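Amidohydrolase (PDB 4F0L) is probably a metal-dependent deaminase of the amidohydrolase family, holding an iron(III) ion at the mouth of a TIM-barrel fold. Local coordinates at residues Ile326-Asp329 with Ser330-Leu333; Pro301-Glu304 with Ala305-Asp309; Ala68-Tyr71 with Gly72-Gly75; Ala110-Leu113 with Tyr114-Met117; Gly371-Leu374 with Gly375-Ala379. All coordinates share one frame; numbering follows the deposited sequence.

Contact 1. Residues Ile326-Asp329 with Ser330-Leu333; sequences IGSD and SNVL. With FE (Fe (III) ion), chain E.
Asn331 folds back over Ser328: its amide oxygen OD1 comes to 3.1 Å from Ser328 CB, a tight polar-to-carbon approach. A chi1 of -67° sets CG beside the backbone N of Asn331 and turns the amide back over Ser328. Its two ends fare differently. ND2 hydrogen-bonds to Ser66 OG, whereas OD1 is buried and finds no polar partner in the model. The backbone beneath is closed by Asn331 N to Ser328 O, 2.8 Å and close to straight at 164°. With Asp329 and Ser330 at the two corners, phi and psi fit a type II' beta turn, although Asp329 is not a glycine and takes the positive phi.

This turn follows barrel strand 323-326, the place where amidohydrolases carry an aspartate ligand. Asp329 OD1 binds the iron(III) ion at 2.4 Å, while OD2 stays 3.5 Å from the same ion, so the carboxylate is monodentate. CG lies anti to the backbone N of Asp329, extending the carboxylate towards the metal that His65, His67 and His241 also bind; waters 3 and 4 complete the ligands. On the far side of the turn, Ser328 OG donates to water 1 at 2.6 Å, and this water donates in turn to Leu333 O at 2.7 Å. Water 2 makes a second bridge, from Ser328 O to Leu333 N. Ser330 OG hydrogen-bonds to Thr303 OG1 and accepts a weak bond from Val332 N.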
loop_
_atom_site.group_PDB
_atom_site.type_symbol
_atom_site.label_atom_id
_atom_site.label_comp_id
_atom_site.label_asym_id
_atom_site.label_seq_id
_atom_site.Cartn_x
_atom_site.Cartn_y
_atom_site.Cartn_z
ATOM N N ILE B 326 8.719 -10.241 8.510
ATOM C CA ILE B 326 8.073 -10.024 7.232
ATOM C C ILE B 326 8.943 -10.446 6.073
ATOM O O ILE B 326 10.181 -10.303 6.105
ATOM C CB ILE B 326 7.651 -8.551 7.010
ATOM C CG1 ILE B 326 8.838 -7.594 7.248
ATOM C CG2 ILE B 326 6.448 -8.219 7.902
ATOM C CD1 ILE B 326 8.572 -6.150 6.825
ATOM N N GLY B 327 8.272 -10.981 5.054
ATOM C CA GLY B 327 8.906 -11.359 3.819
ATOM C C GLY B 327 8.126 -10.936 2.589
ATOM O O GLY B 327 6.903 -11.050 2.544
ATOM N N SER B 328 8.853 -10.492 1.570
ATOM C CA SER B 328 8.230 -10.051 0.316
ATOM C C SER B 328 7.687 -11.223 -0.524
ATOM O O SER B 328 6.820 -11.032 -1.367
ATOM C CB SER B 328 9.241 -9.265 -0.490
ATOM O OG SER B 328 9.591 -8.066 0.170
ATOM N N ASP B 329 8.242 -12.409 -0.310
ATOM C CA ASP B 329 7.631 -13.689 -0.754
ATOM C C ASP B 329 7.553 -13.764 -2.282
ATOM O O ASP B 329 8.549 -14.164 -2.912
ATOM C CB ASP B 329 6.280 -13.918 -0.057
ATOM C CG ASP B 329 5.645 -15.297 -0.379
ATOM O OD1 ASP B 329 6.279 -16.135 -1.062
ATOM O OD2 ASP B 329 4.523 -15.568 0.084
ATOM N N SER B 330 6.416 -13.393 -2.873
ATOM C CA SER B 330 6.262 -13.408 -4.339
ATOM C C SER B 330 7.038 -12.281 -4.951
ATOM O O SER B 330 7.274 -12.243 -6.181
ATOM C CB SER B 330 4.781 -13.282 -4.778
ATOM O OG SER B 330 4.265 -11.980 -4.497
ATOM N N ASN B 331 7.438 -11.337 -4.099
ATOM C CA ASN B 331 8.247 -10.188 -4.564
ATOM C C ASN B 331 7.504 -9.322 -5.578
ATOM O O ASN B 331 8.122 -8.605 -6.418
ATOM C CB ASN B 331 9.612 -10.663 -5.065
ATOM C CG ASN B 331 10.476 -11.237 -3.911
ATOM O OD1 ASN B 331 10.581 -10.624 -2.883
ATOM N ND2 ASN B 331 11.090 -12.395 -4.100
ATOM N N VAL B 332 6.169 -9.326 -5.482
ATOM C CA VAL B 332 5.326 -8.481 -6.372
ATOM C C VAL B 332 5.532 -6.987 -6.090
ATOM O O VAL B 332 5.516 -6.131 -7.029
ATOM C CB VAL B 332 3.823 -8.853 -6.292
ATOM C CG1 VAL B 332 3.228 -8.678 -4.859
ATOM C CG2 VAL B 332 3.013 -8.046 -7.299
ATOM N N LEU B 333 5.754 -6.652 -4.828
ATOM C CA LEU B 333 5.913 -5.231 -4.422
ATOM C C LEU B 333 6.781 -5.185 -3.167
ATOM O O LEU B 333 6.470 -5.866 -2.185
ATOM C CB LEU B 333 4.537 -4.542 -4.147
ATOM C CG LEU B 333 4.565 -3.010 -3.776
ATOM C CD1 LEU B 333 5.385 -2.240 -4.749
ATOM C CD2 LEU B 333 3.207 -2.344 -3.802
HETATM FE FE FE E . 6.488 -18.424 -0.259
HETATM O O HOH W 1 7.640 -6.313 0.200
HETATM O O HOH W 2 5.641 -8.663 -2.393
HETATM O O HOH W 3 4.385 -18.066 0.161
HETATM O O HOH W 4 5.294 -19.010 -2.105
#

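Contact 2. Residues Pro301-Glu304 with Ala305-Asp309; sequences PVTE and ANLGD
Pro301 O and Ala305 N, 2.9 Å apart, begin a ladder of alpha-helical bonds that continues with Asn306 N to Val302 O and Leu307 N to Thr303 O. The short helix 301-306, which follows barrel strand 296-299, then ends in a Schellman motif. Gly308 takes a positive phi of 59°, and two bonds reach back into the last turn: Asp309 N to Glu304 O at 2.8 Å, with the donor lying in the carbonyl plane, and Gly308 N to Ala305 O at 3.0 Å. The helix stops there and the chain leaves into the loop.

Among the side chains, Thr303 and Leu307 lie side by side and point the same way, one helical turn apart. The methyl CG2 of Thr303 meets Leu307 CD1 at 3.5 Å. This methyl is anti to the backbone N of Thr303, which places OG1 on the other branch, where its partner is Ser330, next to the metal ligand Asp329. Asn306 faces the dimer interface: its ND2 bonds to Tyr345 OH of the second subunit and its OD1 to Arg354 of that subunit.

Past the glycine, Asp309 folds back and its side chain crosses that of Glu304 at about a right angle, with the carboxylate planes turned 47° apart. The two acids do not pair, since Glu304 OE2 and Asp309 OD2 are 5.3 Å apart; Glu304 OE2 is instead bonded to His278 ND1 and Cys300 N. Asp309 OD2 rests on carbon, 3.3 Å from Glu304 CA and 3.4 Å from Glu304 CG.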
loop_
_atom_site.group_PDB
_atom_site.type_symbol
_atom_site.label_atom_id
_atom_site.label_comp_id
_atom_site.label_asym_id
_atom_site.label_seq_id
_atom_site.Cartn_x
_atom_site.Cartn_y
_atom_site.Cartn_z
ATOM N N PRO B 301 2.533 -10.153 4.281
ATOM C CA PRO B 301 1.210 -9.564 4.176
ATOM C C PRO B 301 0.789 -9.120 2.760
ATOM O O PRO B 301 -0.368 -9.344 2.363
ATOM C CB PRO B 301 1.259 -8.369 5.145
ATOM C CG PRO B 301 2.363 -8.665 6.096
ATOM C CD PRO B 301 3.352 -9.539 5.368
ATOM N N VAL B 302 1.705 -8.488 2.023
ATOM C CA VAL B 302 1.395 -8.075 0.654
ATOM C C VAL B 302 1.126 -9.246 -0.255
ATOM O O VAL B 302 0.136 -9.231 -0.976
ATOM C CB VAL B 302 2.476 -7.161 0.082
ATOM C CG1 VAL B 302 2.344 -6.963 -1.441
ATOM C CG2 VAL B 302 2.370 -5.848 0.864
ATOM N N THR B 303 1.962 -10.273 -0.206
ATOM C CA THR B 303 1.727 -11.464 -1.022
ATOM C C THR B 303 0.445 -12.172 -0.616
ATOM O O THR B 303 -0.333 -12.593 -1.463
ATOM C CB THR B 303 2.925 -12.446 -1.001
ATOM O OG1 THR B 303 4.061 -11.804 -1.592
ATOM C CG2 THR B 303 2.626 -13.745 -1.831
ATOM N N GLU B 304 0.184 -12.267 0.683
ATOM C CA GLU B 304 -1.024 -12.926 1.172
ATOM C C GLU B 304 -2.282 -12.190 0.665
ATOM O O GLU B 304 -3.298 -12.810 0.323
ATOM C CB GLU B 304 -1.000 -13.012 2.720
ATOM C CG GLU B 304 -0.076 -14.121 3.250
ATOM C CD GLU B 304 0.506 -13.858 4.630
ATOM O OE1 GLU B 304 -0.089 -13.092 5.406
ATOM O OE2 GLU B 304 1.568 -14.427 4.953
ATOM N N ALA B 305 -2.226 -10.858 0.653
ATOM C CA ALA B 305 -3.335 -10.063 0.073
ATOM C C ALA B 305 -3.452 -10.305 -1.438
ATOM O O ALA B 305 -4.551 -10.488 -1.954
ATOM C CB ALA B 305 -3.110 -8.578 0.315
ATOM N N ASN B 306 -2.313 -10.236 -2.150
ATOM C CA ASN B 306 -2.298 -10.402 -3.593
ATOM C C ASN B 306 -2.835 -11.797 -3.970
ATOM O O ASN B 306 -3.445 -11.982 -5.032
ATOM C CB ASN B 306 -0.877 -10.166 -4.124
ATOM C CG ASN B 306 -0.764 -10.394 -5.606
ATOM O OD1 ASN B 306 -0.613 -11.549 -6.057
ATOM N ND2 ASN B 306 -0.870 -9.318 -6.381
ATOM N N LEU B 307 -2.610 -12.777 -3.104
ATOM C CA LEU B 307 -3.088 -14.144 -3.352
ATOM C C LEU B 307 -4.479 -14.432 -2.729
ATOM O O LEU B 307 -5.009 -15.517 -2.909
ATOM C CB LEU B 307 -2.053 -15.173 -2.841
ATOM C CG LEU B 307 -0.688 -15.157 -3.502
ATOM C CD1 LEU B 307 0.295 -16.153 -2.850
ATOM C CD2 LEU B 307 -0.877 -15.501 -4.979
ATOM N N GLY B 308 -5.070 -13.477 -2.007
ATOM C CA GLY B 308 -6.322 -13.734 -1.262
ATOM C C GLY B 308 -6.247 -14.850 -0.205
ATOM O O GLY B 308 -7.234 -15.576 0.005
ATOM N N ASP B 309 -5.096 -14.995 0.456
ATOM C CA ASP B 309 -4.882 -16.117 1.376
ATOM C C ASP B 309 -5.784 -16.025 2.605
ATOM O O ASP B 309 -6.435 -16.986 2.956
ATOM C CB ASP B 309 -3.445 -16.207 1.868
ATOM C CG ASP B 309 -2.462 -16.660 0.805
ATOM O OD1 ASP B 309 -2.834 -17.451 -0.077
ATOM O OD2 ASP B 309 -1.282 -16.231 0.887
#

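Contact 3. Residues Ala68-Tyr71 with Gly72-Gly75; sequences AFQY and GMAG
Phe69 and Gly72 meet through one of three backbone bonds that cross the contact: Gly72 N to Phe69 O at 3.1 Å, Met73 N to Gln70 O at 2.9 Å and Ala74 N to Tyr71 O at 3.3 Å. They continue a series begun by Tyr71 N to Ala68 O, a run of i to i+3 bonds like a 3-10 turn. All three donors stand well above the planes of their carbonyls, the last by 72°.

Carbon packing comes next. Met73 starts with CG between its backbone N and carbonyl carbon (chi1 81°), which brings CG to 3.2 Å from Gln70 O; with chi2 extended, SD sits 4.3 Å from Gln70 CG. That same Gln70 CG lies over a face of the Phe69 ring, 3.5 Å above the plane and offset towards the rim. Ala74 CB rests 3.4 Å from Tyr71 O.

The segments 68-71 and 72-75 wind off the end of barrel strand 56-66, directly after the His-x-His metal motif of His65 and His67 that marks the amidohydrolase family. Met73 reaches Trp90, Ile93 and Met94 of helix 88-100, while Gln70 packs on Ser330 near the iron.

Polar and charged contacts gather on Tyr71, whose ring leaves the turn with CG anti to its backbone N. The hydroxyl hydrogen-bonds to Asp116 OD2 and also to Arg402 of the second subunit. Arg420 of the second subunit makes a cation-pi contact with the ring and a hydrogen bond to Tyr71 O.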
loop_
_atom_site.group_PDB
_atom_site.type_symbol
_atom_site.label_atom_id
_atom_site.label_comp_id
_atom_site.label_asym_id
_atom_site.label_seq_id
_atom_site.Cartn_x
_atom_site.Cartn_y
_atom_site.Cartn_z
ATOM N N ALA B 68 13.263 -15.501 -5.241
ATOM C CA ALA B 68 13.851 -14.428 -6.041
ATOM C C ALA B 68 13.313 -14.414 -7.471
ATOM O O ALA B 68 13.022 -13.354 -8.000
ATOM C CB ALA B 68 15.369 -14.499 -6.049
ATOM N N PHE B 69 13.138 -15.582 -8.085
ATOM C CA PHE B 69 12.719 -15.634 -9.494
ATOM C C PHE B 69 11.354 -15.016 -9.750
ATOM O O PHE B 69 11.106 -14.533 -10.834
ATOM C CB PHE B 69 12.784 -17.068 -10.059
ATOM C CG PHE B 69 11.691 -17.981 -9.569
ATOM C CD1 PHE B 69 10.495 -18.069 -10.245
ATOM C CD2 PHE B 69 11.874 -18.768 -8.428
ATOM C CE1 PHE B 69 9.490 -18.923 -9.790
ATOM C CE2 PHE B 69 10.883 -19.617 -7.970
ATOM C CZ PHE B 69 9.682 -19.691 -8.653
ATOM N N GLN B 70 10.488 -15.025 -8.735
ATOM C CA GLN B 70 9.150 -14.500 -8.871
ATOM C C GLN B 70 9.147 -12.988 -9.050
ATOM O O GLN B 70 8.159 -12.427 -9.557
ATOM C CB GLN B 70 8.244 -14.951 -7.701
ATOM C CG GLN B 70 8.013 -16.468 -7.720
ATOM C CD GLN B 70 7.163 -16.975 -6.577
ATOM O OE1 GLN B 70 6.551 -16.213 -5.867
ATOM N NE2 GLN B 70 7.067 -18.290 -6.443
ATOM N N TYR B 71 10.230 -12.322 -8.645
ATOM C CA TYR B 71 10.368 -10.879 -8.896
ATOM C C TYR B 71 10.219 -10.591 -10.388
ATOM O O TYR B 71 9.751 -9.533 -10.775
ATOM C CB TYR B 71 11.733 -10.407 -8.443
ATOM C CG TYR B 71 12.072 -8.924 -8.590
ATOM C CD1 TYR B 71 11.487 -7.952 -7.774
ATOM C CD2 TYR B 71 13.061 -8.517 -9.495
ATOM C CE1 TYR B 71 11.826 -6.607 -7.896
ATOM C CE2 TYR B 71 13.429 -7.195 -9.611
ATOM C CZ TYR B 71 12.796 -6.229 -8.816
ATOM O OH TYR B 71 13.189 -4.916 -8.942
ATOM N N GLY B 72 10.679 -11.515 -11.227
ATOM C CA GLY B 72 10.537 -11.351 -12.672
ATOM C C GLY B 72 9.085 -11.299 -13.145
ATOM O O GLY B 72 8.792 -10.690 -14.161
ATOM N N MET B 73 8.171 -11.904 -12.400
ATOM C CA MET B 73 6.768 -11.934 -12.806
ATOM C C MET B 73 5.928 -10.870 -12.118
ATOM O O MET B 73 4.717 -10.790 -12.366
ATOM C CB MET B 73 6.154 -13.329 -12.585
ATOM C CG MET B 73 5.712 -13.608 -11.152
ATOM S SD MET B 73 5.334 -15.358 -10.857
ATOM C CE MET B 73 3.535 -15.272 -10.825
ATOM N N ALA B 74 6.553 -10.025 -11.304
ATOM C CA ALA B 74 5.814 -9.011 -10.547
ATOM C C ALA B 74 5.029 -8.100 -11.503
ATOM O O ALA B 74 5.589 -7.557 -12.457
ATOM C CB ALA B 74 6.766 -8.199 -9.680
ATOM N N GLY B 75 3.723 -7.954 -11.248
ATOM C CA GLY B 75 2.874 -7.093 -12.057
ATOM C C GLY B 75 2.303 -7.765 -13.293
ATOM O O GLY B 75 1.458 -7.190 -13.951
#

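Contact 4. Residues Ala110-Leu113 with Tyr114-Met117; sequences ALRL and YVDM
The Tyr114 ring spreads across the carbonyl of Ala110, whose O stands 3.1 Å above one ring face, offset towards the rim. Both belong to the interior of alpha helix 103-119, which lies on the crossover between the neighbouring parallel barrel strands 56-66 and 122-129.

The backbone bonds are regular: Tyr114 N to Ala110 O, Val115 N to Leu111 O, Asp116 N to Arg112 O and Met117 N to Leu113 O, the last of them 2.8 Å long with its donor in the carbonyl plane.

Apolar contacts are centred on Leu113, whose CG is anti to the backbone N (chi1 171°). Its CD2 approaches Tyr114 CE1 at 3.9 Å, and both methyls touch Met117 CE, CD1 at 3.9 Å. Ala110 CB adds a contact of 4.0 Å to Tyr114 CE2. Leu113 and Met117 both lean on Ser66 of strand 56-66, while Tyr114 OH hydrogen-bonds to Glu127.

A long salt bridge joins Arg112 and Asp116, by charge alone. The arginine chain bends at chi2 to bring its guanidinium over the next turn, yet NH1 and Asp116 OD2 remain 3.9 Å apart, and the oxygen lies far from the guanidinium plane, so no N-H is aimed at it. Each has a stronger partner, Glu446 in a salt bridge to Arg112 NE and Tyr71 for Asp116. Closer to Arg112 NH1 than that oxygen is the methyl Val115 CG1, at 3.6 Å.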
loop_
_atom_site.group_PDB
_atom_site.type_symbol
_atom_site.label_atom_id
_atom_site.label_comp_id
_atom_site.label_asym_id
_atom_site.label_seq_id
_atom_site.Cartn_x
_atom_site.Cartn_y
_atom_site.Cartn_z
ATOM N N ALA B 110 17.734 -12.094 -9.343
ATOM C CA ALA B 110 18.016 -12.015 -7.908
ATOM C C ALA B 110 18.804 -10.753 -7.549
ATOM O O ALA B 110 18.538 -10.120 -6.544
ATOM C CB ALA B 110 18.779 -13.251 -7.458
ATOM N N LEU B 111 19.784 -10.391 -8.361
ATOM C CA LEU B 111 20.523 -9.161 -8.089
ATOM C C LEU B 111 19.607 -7.950 -8.062
ATOM O O LEU B 111 19.643 -7.160 -7.090
ATOM C CB LEU B 111 21.699 -8.952 -9.054
ATOM C CG LEU B 111 22.462 -7.625 -8.892
ATOM C CD1 LEU B 111 23.067 -7.513 -7.508
ATOM C CD2 LEU B 111 23.527 -7.450 -9.978
ATOM N N ARG B 112 18.762 -7.794 -9.081
ATOM C CA ARG B 112 17.923 -6.604 -9.156
ATOM C C ARG B 112 16.896 -6.581 -8.026
ATOM O O ARG B 112 16.564 -5.518 -7.506
ATOM C CB ARG B 112 17.238 -6.502 -10.517
ATOM C CG ARG B 112 16.468 -5.223 -10.749
ATOM C CD ARG B 112 17.402 -4.006 -10.720
ATOM N NE ARG B 112 16.714 -2.710 -10.761
ATOM C CZ ARG B 112 16.153 -2.100 -9.703
ATOM N NH1 ARG B 112 16.180 -2.629 -8.495
ATOM N NH2 ARG B 112 15.552 -0.940 -9.869
ATOM N N LEU B 113 16.410 -7.750 -7.648
ATOM C CA LEU B 113 15.561 -7.883 -6.459
ATOM C C LEU B 113 16.242 -7.460 -5.164
ATOM O O LEU B 113 15.670 -6.705 -4.348
ATOM C CB LEU B 113 15.118 -9.316 -6.305
ATOM C CG LEU B 113 14.418 -9.616 -4.981
ATOM C CD1 LEU B 113 13.175 -8.757 -4.805
ATOM C CD2 LEU B 113 14.126 -11.127 -4.809
ATOM N N TYR B 114 17.468 -7.928 -4.981
ATOM C CA TYR B 114 18.175 -7.615 -3.743
ATOM C C TYR B 114 18.533 -6.129 -3.701
ATOM O O TYR B 114 18.529 -5.523 -2.629
ATOM C CB TYR B 114 19.397 -8.545 -3.527
ATOM C CG TYR B 114 19.046 -10.037 -3.408
ATOM C CD1 TYR B 114 17.785 -10.464 -2.975
ATOM C CD2 TYR B 114 19.974 -11.015 -3.719
ATOM C CE1 TYR B 114 17.466 -11.809 -2.890
ATOM C CE2 TYR B 114 19.670 -12.340 -3.614
ATOM C CZ TYR B 114 18.419 -12.740 -3.206
ATOM O OH TYR B 114 18.089 -14.076 -3.111
ATOM N N VAL B 115 18.810 -5.521 -4.859
ATOM C CA VAL B 115 18.979 -4.076 -4.906
ATOM C C VAL B 115 17.689 -3.346 -4.467
ATOM O O VAL B 115 17.713 -2.399 -3.665
ATOM C CB VAL B 115 19.435 -3.611 -6.294
ATOM C CG1 VAL B 115 19.129 -2.116 -6.503
ATOM C CG2 VAL B 115 20.918 -3.942 -6.516
ATOM N N ASP B 116 16.563 -3.772 -5.018
ATOM C CA ASP B 116 15.262 -3.216 -4.642
ATOM C C ASP B 116 15.019 -3.378 -3.101
ATOM O O ASP B 116 14.616 -2.438 -2.401
ATOM C CB ASP B 116 14.199 -3.962 -5.463
ATOM C CG ASP B 116 13.072 -3.090 -5.908
ATOM O OD1 ASP B 116 12.656 -2.268 -5.057
ATOM O OD2 ASP B 116 12.559 -3.275 -7.072
ATOM N N MET B 117 15.283 -4.572 -2.571
ATOM C CA MET B 117 15.143 -4.805 -1.113
ATOM C C MET B 117 16.053 -3.874 -0.319
ATOM O O MET B 117 15.618 -3.264 0.628
ATOM C CB MET B 117 15.487 -6.249 -0.755
ATOM C CG MET B 117 14.424 -7.269 -1.196
ATOM S SD MET B 117 14.900 -8.928 -0.690
ATOM C CE MET B 117 13.415 -9.877 -1.050
#

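Contact 5. Residues Gly371-Leu374 with Gly375-Ala379; sequences GAVL and GGNIA
Ile378 lays its outer branch over the carbonyl of Leu374, one turn back along the helix: CG1 sits 3.4 Å and CD1 3.6 Å from Leu374 O. A chi1 of -66° puts CG1 beside the backbone N of Ile378, and so on the side from which the Leu374 carbonyl approaches. The two side chains themselves meet only loosely, Leu374 CG to Ile378 CD1 at 4.4 Å. Leu374, with CG anti to its backbone N, is exposed.

A second pair, Val373 and Asn377, runs side by side and points the same way. Here the amide nitrogen ND2 of Asn377 is 4.0 Å from the methyl Val373 CG1, which is packing and no polar bond.

Beneath these side chains the alpha-helical ladder is intact but uneven. Gly375 N to Gly371 O is 2.9 Å long and nearly straight, at 175°. Gly376 N to Ala372 O is bent to 140°, with its donor standing above the carbonyl plane. Ile378 N to Leu374 O has lengthened to 3.3 Å. Gly371, Gly375 and Gly376 bring no side chains, so their share of the contact is made by backbone atoms.

Both segments belong to helix 364-379, which lies across the end of the barrel where the strands begin, away from the iron. Ala379 O hydrogen-bonds to His239 NE2 of strand 238-242. Ala372 and Val373 pack on Met61 of strand 56-66, Ala372 also on Phe324 of strand 323-326, Leu374 and Ile378 on Lys323 of that strand, and Ile378 and Ala379 on Ile296 of strand 296-299.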
loop_
_atom_site.group_PDB
_atom_site.type_symbol
_atom_site.label_atom_id
_atom_site.label_comp_id
_atom_site.label_asym_id
_atom_site.label_seq_id
_atom_site.Cartn_x
_atom_site.Cartn_y
_atom_site.Cartn_z
ATOM N N GLY B 371 8.959 -5.259 16.328
ATOM C CA GLY B 371 8.616 -6.691 16.304
ATOM C C GLY B 371 9.200 -7.394 15.090
ATOM O O GLY B 371 9.786 -8.480 15.201
ATOM N N ALA B 372 9.078 -6.754 13.926
ATOM C CA ALA B 372 9.486 -7.388 12.687
ATOM C C ALA B 372 10.993 -7.491 12.574
ATOM O O ALA B 372 11.513 -8.493 12.021
ATOM C CB ALA B 372 8.886 -6.667 11.479
ATOM N N VAL B 373 11.715 -6.484 13.079
ATOM C CA VAL B 373 13.187 -6.588 13.168
ATOM C C VAL B 373 13.617 -7.744 14.085
ATOM O O VAL B 373 14.523 -8.506 13.726
ATOM C CB VAL B 373 13.834 -5.282 13.688
ATOM C CG1 VAL B 373 15.312 -5.508 14.032
ATOM C CG2 VAL B 373 13.664 -4.148 12.632
ATOM N N LEU B 374 13.018 -7.809 15.284
ATOM C CA LEU B 374 13.347 -8.806 16.302
ATOM C C LEU B 374 13.079 -10.233 15.823
ATOM O O LEU B 374 13.984 -11.090 15.849
ATOM C CB LEU B 374 12.568 -8.531 17.607
ATOM C CG LEU B 374 12.748 -9.480 18.791
ATOM C CD1 LEU B 374 14.147 -9.401 19.372
ATOM C CD2 LEU B 374 11.696 -9.198 19.866
ATOM N N GLY B 375 11.864 -10.501 15.382
ATOM C CA GLY B 375 11.494 -11.861 14.946
ATOM C C GLY B 375 12.183 -12.224 13.651
ATOM O O GLY B 375 12.615 -13.346 13.450
ATOM N N GLY B 376 12.339 -11.241 12.785
ATOM C CA GLY B 376 13.067 -11.454 11.557
ATOM C C GLY B 376 14.483 -11.945 11.760
ATOM O O GLY B 376 14.902 -12.912 11.158
ATOM N N ASN B 377 15.232 -11.271 12.615
ATOM C CA ASN B 377 16.622 -11.702 12.864
ATOM C C ASN B 377 16.701 -13.094 13.508
ATOM O O ASN B 377 17.587 -13.853 13.186
ATOM C CB ASN B 377 17.388 -10.645 13.643
ATOM C CG ASN B 377 17.897 -9.558 12.736
ATOM O OD1 ASN B 377 18.108 -9.798 11.538
ATOM N ND2 ASN B 377 18.079 -8.332 13.278
ATOM N N ILE B 378 15.749 -13.430 14.385
ATOM C CA ILE B 378 15.704 -14.776 14.967
ATOM C C ILE B 378 15.461 -15.835 13.868
ATOM O O ILE B 378 16.191 -16.810 13.785
ATOM C CB ILE B 378 14.657 -14.882 16.112
ATOM C CG1 ILE B 378 15.063 -14.005 17.332
ATOM C CG2 ILE B 378 14.410 -16.352 16.488
ATOM C CD1 ILE B 378 13.915 -13.693 18.303
ATOM N N ALA B 379 14.458 -15.614 13.007
ATOM C CA ALA B 379 14.187 -16.536 11.877
ATOM C C ALA B 379 15.376 -16.673 10.941
ATOM O O ALA B 379 15.520 -17.699 10.246
ATOM C CB ALA B 379 12.965 -16.072 11.064
#

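How the contacts relate
Along the chain the order is contact 3, contact 4, contact 2, contact 1, contact 5, all within the amidohydrolase barrel. Contact 1 has the metal ligand Asp329 and touches three others, with centres about 9 Å from those of contacts 2 and 3 and about 12 Å from that of contact 4. Contacts 3 and 4 also touch each other, their centres about 11 Å apart. The segments after strands 56-66, 296-299 and 323-326 thus converge round the iron, backed by helix 103-119. Contact 5 touches none of the other four; its centre is about 16 Å from that of contact 1, though their nearest atoms are about 4 Å apart. Contacts 1 to 4 all reach the second subunit, tying the surroundings of the metal to the dimer interface.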